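Local coordinates for ferripyochelin binding protein (Pyrococcus horikoshii, PDB 1V3W) that probably acts as a gamma-class carbonic anhydrase, interconverting carbon dioxide and bicarbonate, and binds zinc and calcium ions, at residues 28-39 and 49-60. Sequence-based numbering, arbitrary orientation. Where two conformers were deposited one is given.
Sequences DVVLEEKTSVWP and QIYVGKYSNVQD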
loop_
_atom_site.group_PDB
_atom_site.type_symbol
_atom_site.label_atom_id
_atom_site.label_comp_id
_atom_site.label_asym_id
_atom_site.label_seq_id
_atom_site.Cartn_x
_atom_site.Cartn_y
_atom_site.Cartn_z
ATOM N N ASP A 28 -2.115 9.464 19.521
ATOM C CA ASP A 28 -3.324 8.955 20.152
ATOM C C ASP A 28 -3.797 7.647 19.540
ATOM O O ASP A 28 -4.741 7.620 18.749
ATOM C CB ASP A 28 -4.426 10.014 20.057
ATOM C CG ASP A 28 -5.586 9.745 21.000
ATOM O OD1 ASP A 28 -6.533 10.556 21.005
ATOM O OD2 ASP A 28 -5.550 8.733 21.734
ATOM N N VAL A 29 -3.131 6.568 19.928
ATOM C CA VAL A 29 -3.453 5.238 19.445
ATOM C C VAL A 29 -3.566 4.299 20.632
ATOM O O VAL A 29 -2.726 4.321 21.534
ATOM C CB VAL A 29 -2.354 4.703 18.498
ATOM C CG1 VAL A 29 -2.691 3.287 18.049
ATOM C CG2 VAL A 29 -2.215 5.622 17.298
ATOM N N VAL A 30 -4.620 3.490 20.641
ATOM C CA VAL A 30 -4.829 2.524 21.708
ATOM C C VAL A 30 -4.841 1.131 21.091
ATOM O O VAL A 30 -5.609 0.865 20.166
ATOM C CB VAL A 30 -6.177 2.749 22.433
ATOM C CG1 VAL A 30 -6.356 1.701 23.521
ATOM C CG2 VAL A 30 -6.230 4.152 23.026
ATOM N N LEU A 31 -3.975 0.251 21.582
ATOM C CA LEU A 31 -3.914 -1.122 21.086
ATOM C C LEU A 31 -4.197 -2.026 22.284
ATOM O O LEU A 31 -3.379 -2.122 23.199
ATOM C CB LEU A 31 -2.513 -1.413 20.511
ATOM C CG LEU A 31 -2.038 -0.527 19.348
ATOM C CD1 LEU A 31 -0.628 -0.925 18.923
ATOM C CD2 LEU A 31 -3.002 -0.656 18.181
ATOM N N GLU A 32 -5.331 -2.734 22.261
ATOM C CA GLU A 32 -5.664 -3.612 23.376
ATOM C C GLU A 32 -4.916 -4.922 23.379
ATOM O O GLU A 32 -4.024 -5.187 22.561
ATOM C CB GLU A 32 -7.171 -3.931 23.414
ATOM C CG GLU A 32 -7.972 -3.180 24.498
ATOM C CD GLU A 32 -7.949 -3.832 25.888
ATOM O OE1 GLU A 32 -7.027 -4.619 26.189
ATOM O OE2 GLU A 32 -8.863 -3.536 26.691
ATOM N N GLU A 33 -5.291 -5.734 24.354
ATOM C CA GLU A 33 -4.730 -7.068 24.495
ATOM C C GLU A 33 -4.806 -7.966 23.265
ATOM O O GLU A 33 -5.824 -8.014 22.578
ATOM C CB GLU A 33 -5.413 -7.730 25.698
ATOM C CG GLU A 33 -5.130 -9.196 25.929
ATOM C CD GLU A 33 -5.746 -9.677 27.231
ATOM O OE1 GLU A 33 -6.707 -9.032 27.709
ATOM O OE2 GLU A 33 -5.276 -10.698 27.773
ATOM N N LYS A 34 -3.697 -8.655 23.001
ATOM C CA LYS A 34 -3.571 -9.592 21.893
ATOM C C LYS A 34 -3.770 -9.015 20.497
ATOM O O LYS A 34 -4.138 -9.731 19.564
ATOM C CB LYS A 34 -4.504 -10.787 22.122
ATOM C CG LYS A 34 -4.102 -11.617 23.337
ATOM C CD LYS A 34 -5.095 -12.729 23.629
ATOM C CE LYS A 34 -4.629 -13.585 24.800
ATOM N NZ LYS A 34 -4.474 -12.789 26.047
ATOM N N THR A 35 -3.538 -7.713 20.360
ATOM C CA THR A 35 -3.639 -7.083 19.054
ATOM C C THR A 35 -2.270 -7.227 18.419
ATOM O O THR A 35 -1.297 -7.574 19.088
ATOM C CB THR A 35 -3.976 -5.576 19.144
ATOM O OG1 THR A 35 -3.025 -4.918 19.992
ATOM C CG2 THR A 35 -5.379 -5.375 19.679
ATOM N N SER A 36 -2.193 -6.970 17.122
ATOM C CA SER A 36 -0.921 -7.063 16.430
ATOM C C SER A 36 -0.878 -6.072 15.277
ATOM O O SER A 36 -1.868 -5.878 14.569
ATOM C CB SER A 36 -0.675 -8.496 15.930
ATOM O OG SER A 36 -1.747 -8.991 15.147
ATOM N N VAL A 37 0.272 -5.429 15.122
ATOM C CA VAL A 37 0.494 -4.450 14.066
ATOM C C VAL A 37 1.721 -4.961 13.325
ATOM O O VAL A 37 2.803 -5.107 13.902
ATOM C CB VAL A 37 0.741 -3.047 14.655
ATOM C CG1 VAL A 37 1.004 -2.050 13.540
ATOM C CG2 VAL A 37 -0.478 -2.607 15.463
ATOM N N TRP A 38 1.540 -5.224 12.038
ATOM C CA TRP A 38 2.581 -5.815 11.218
ATOM C C TRP A 38 3.495 -4.870 10.445
ATOM O O TRP A 38 3.251 -3.670 10.381
ATOM C CB TRP A 38 1.907 -6.865 10.330
ATOM C CG TRP A 38 1.215 -7.882 11.206
ATOM C CD1 TRP A 38 -0.052 -7.805 11.721
ATOM C CD2 TRP A 38 1.826 -9.028 11.815
ATOM N NE1 TRP A 38 -0.262 -8.832 12.617
ATOM C CE2 TRP A 38 0.864 -9.597 12.683
ATOM C CE3 TRP A 38 3.080 -9.632 11.697
ATOM C CZ2 TRP A 38 1.145 -10.735 13.455
ATOM C CZ3 TRP A 38 3.353 -10.760 12.462
ATOM C CH2 TRP A 38 2.383 -11.306 13.324
ATOM N N PRO A 39 4.586 -5.405 9.868
ATOM C CA PRO A 39 5.537 -4.582 9.117
ATOM C C PRO A 39 4.959 -3.564 8.149
ATOM O O PRO A 39 4.077 -3.877 7.355
ATOM C CB PRO A 39 6.389 -5.618 8.389
ATOM C CG PRO A 39 6.409 -6.760 9.345
ATOM C CD PRO A 39 4.972 -6.827 9.808
ATOM N N GLN A 49 -8.403 9.996 17.730
ATOM C CA GLN A 49 -7.858 8.746 18.238
ATOM C C GLN A 49 -8.101 7.558 17.313
ATOM O O GLN A 49 -9.081 7.517 16.563
ATOM C CB GLN A 49 -8.474 8.427 19.605
ATOM C CG GLN A 49 -7.946 7.145 20.249
ATOM C CD GLN A 49 -8.592 6.850 21.595
ATOM O OE1 GLN A 49 -9.666 6.248 21.670
ATOM N NE2 GLN A 49 -7.939 7.284 22.666
ATOM N N ILE A 50 -7.179 6.603 17.362
ATOM C CA ILE A 50 -7.310 5.358 16.615
ATOM C C ILE A 50 -7.332 4.305 17.711
ATOM O O ILE A 50 -6.356 4.149 18.446
ATOM C CB ILE A 50 -6.112 5.088 15.689
ATOM C CG1 ILE A 50 -6.075 6.140 14.581
ATOM C CG2 ILE A 50 -6.227 3.683 15.091
ATOM C CD1 ILE A 50 -4.792 6.132 13.779
ATOM N N TYR A 51 -8.459 3.612 17.836
ATOM C CA TYR A 51 -8.623 2.582 18.852
ATOM C C TYR A 51 -8.730 1.212 18.196
ATOM O O TYR A 51 -9.524 1.028 17.274
ATOM C CB TYR A 51 -9.896 2.850 19.661
ATOM C CG TYR A 51 -10.158 1.829 20.740
ATOM C CD1 TYR A 51 -9.684 2.019 22.037
ATOM C CD2 TYR A 51 -10.851 0.654 20.457
ATOM C CE1 TYR A 51 -9.898 1.059 23.028
ATOM C CE2 TYR A 51 -11.064 -0.309 21.433
ATOM C CZ TYR A 51 -10.587 -0.099 22.712
ATOM O OH TYR A 51 -10.803 -1.066 23.662
ATOM N N VAL A 52 -7.928 0.262 18.668
ATOM C CA VAL A 52 -7.952 -1.096 18.138
ATOM C C VAL A 52 -8.294 -2.065 19.270
ATOM O O VAL A 52 -7.507 -2.251 20.200
ATOM C CB VAL A 52 -6.594 -1.476 17.521
ATOM C CG1 VAL A 52 -6.672 -2.863 16.899
ATOM C CG2 VAL A 52 -6.204 -0.445 16.467
ATOM N N GLY A 53 -9.472 -2.676 19.168
ATOM C CA GLY A 53 -9.948 -3.600 20.186
ATOM C C GLY A 53 -9.223 -4.926 20.292
ATOM O O GLY A 53 -8.417 -5.279 19.436
ATOM N N LYS A 54 -9.538 -5.675 21.345
ATOM C CA LYS A 54 -8.904 -6.960 21.602
ATOM C C LYS A 54 -8.932 -7.956 20.450
ATOM O O LYS A 54 -9.909 -8.050 19.704
ATOM C CB LYS A 54 -9.530 -7.626 22.838
ATOM C CG LYS A 54 -9.323 -6.865 24.141
ATOM C CD LYS A 54 -9.545 -7.756 25.365
ATOM C CE LYS A 54 -10.979 -8.259 25.468
ATOM N NZ LYS A 54 -11.947 -7.156 25.720
ATOM N N TYR A 55 -7.833 -8.696 20.326
ATOM C CA TYR A 55 -7.679 -9.752 19.325
ATOM C C TYR A 55 -7.684 -9.292 17.876
ATOM O O TYR A 55 -7.862 -10.113 16.973
ATOM C CB TYR A 55 -8.788 -10.797 19.483
ATOM C CG TYR A 55 -9.137 -11.170 20.905
ATOM C CD1 TYR A 55 -8.267 -11.926 21.688
ATOM C CD2 TYR A 55 -10.358 -10.793 21.452
ATOM C CE1 TYR A 55 -8.614 -12.302 22.987
ATOM C CE2 TYR A 55 -10.715 -11.162 22.745
ATOM C CZ TYR A 55 -9.841 -11.916 23.505
ATOM O OH TYR A 55 -10.205 -12.299 24.776
ATOM N N SER A 56 -7.494 -8.000 17.644
ATOM C CA SER A 56 -7.513 -7.486 16.280
ATOM C C SER A 56 -6.123 -7.286 15.697
ATOM O O SER A 56 -5.168 -6.984 16.416
ATOM C CB SER A 56 -8.309 -6.180 16.228
ATOM O OG SER A 56 -9.675 -6.431 16.531
ATOM N N ASN A 57 -6.015 -7.466 14.383
ATOM C CA ASN A 57 -4.738 -7.320 13.696
ATOM C C ASN A 57 -4.783 -6.284 12.580
ATOM O O ASN A 57 -5.786 -6.145 11.883
ATOM C CB ASN A 57 -4.286 -8.667 13.120
ATOM C CG ASN A 57 -5.324 -9.294 12.202
ATOM O OD1 ASN A 57 -6.197 -10.051 12.647
ATOM N ND2 ASN A 57 -5.239 -8.983 10.921
ATOM N N VAL A 58 -3.675 -5.567 12.424
ATOM C CA VAL A 58 -3.528 -4.534 11.401
ATOM C C VAL A 58 -2.338 -5.019 10.581
ATOM O O VAL A 58 -1.189 -4.881 10.996
ATOM C CB VAL A 58 -3.217 -3.171 12.047
ATOM C CG1 VAL A 58 -3.147 -2.094 10.985
ATOM C CG2 VAL A 58 -4.294 -2.830 13.079
ATOM N N GLN A 59 -2.625 -5.583 9.414
ATOM C CA GLN A 59 -1.598 -6.180 8.578
ATOM C C GLN A 59 -0.602 -5.289 7.844
ATOM O O GLN A 59 -0.664 -4.060 7.908
ATOM C CB GLN A 59 -2.279 -7.175 7.635
ATOM C CG GLN A 59 -2.871 -8.347 8.429
ATOM C CD GLN A 59 -3.752 -9.270 7.613
ATOM O OE1 GLN A 59 -3.678 -9.302 6.385
ATOM N NE2 GLN A 59 -4.587 -10.043 8.300
ATOM N N ASP A 60 0.339 -5.937 7.164
ATOM C CA ASP A 60 1.415 -5.250 6.457
ATOM C C ASP A 60 0.961 -4.186 5.476
ATOM O O ASP A 60 0.020 -4.385 4.714
ATOM C CB ASP A 60 2.284 -6.262 5.701
ATOM C CG ASP A 60 2.372 -7.600 6.406
ATOM O OD1 ASP A 60 3.413 -7.893 7.030
ATOM O OD2 ASP A 60 1.385 -8.357 6.335
#
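Two successive coils of the left-handed parallel beta-helix stack here, Val29 on Ile50 and Val37 on Val58, as in other hexapeptide-repeat proteins. Strands 29-31 and 49-52 run parallel, their axes 5° apart, and type II turns at 32-35 and 53-56 lead both coils round the same corner into 36-37 and 57-58. The ladder is regular: Val30 N gives to Ile50 O and Val52 N to Val30 O, and across the corner Tyr55 N reaches Glu33 O at 3.1 Å. Inside the helix, Leu31 CD2 lies 3.6 Å from Val52 CG2, the two chains side by side. Val30 CB approaches Tyr51 CD1 at 3.6 Å on the outer face. At the start, Gln49 NE2 donates to the syn side of Asp28 OD2 (2.9 Å), lying 24° out of the carboxylate plane, while Asp28 OD1 meets Lys9. A leucine in place of Asp28 would probably leave the Gln49 amide free to turn and Lys9 without its mate. Near the far end, Trp38 has CG anti to its carbonyl carbon (chi1 -58°), which brings CD1 edge-on to Val58 O at 3.2 Å; Arg44 of the second subunit makes a cation-pi contact with this ring, whose NE1 bonds weakly to Ser36 OG at 2.9 Å.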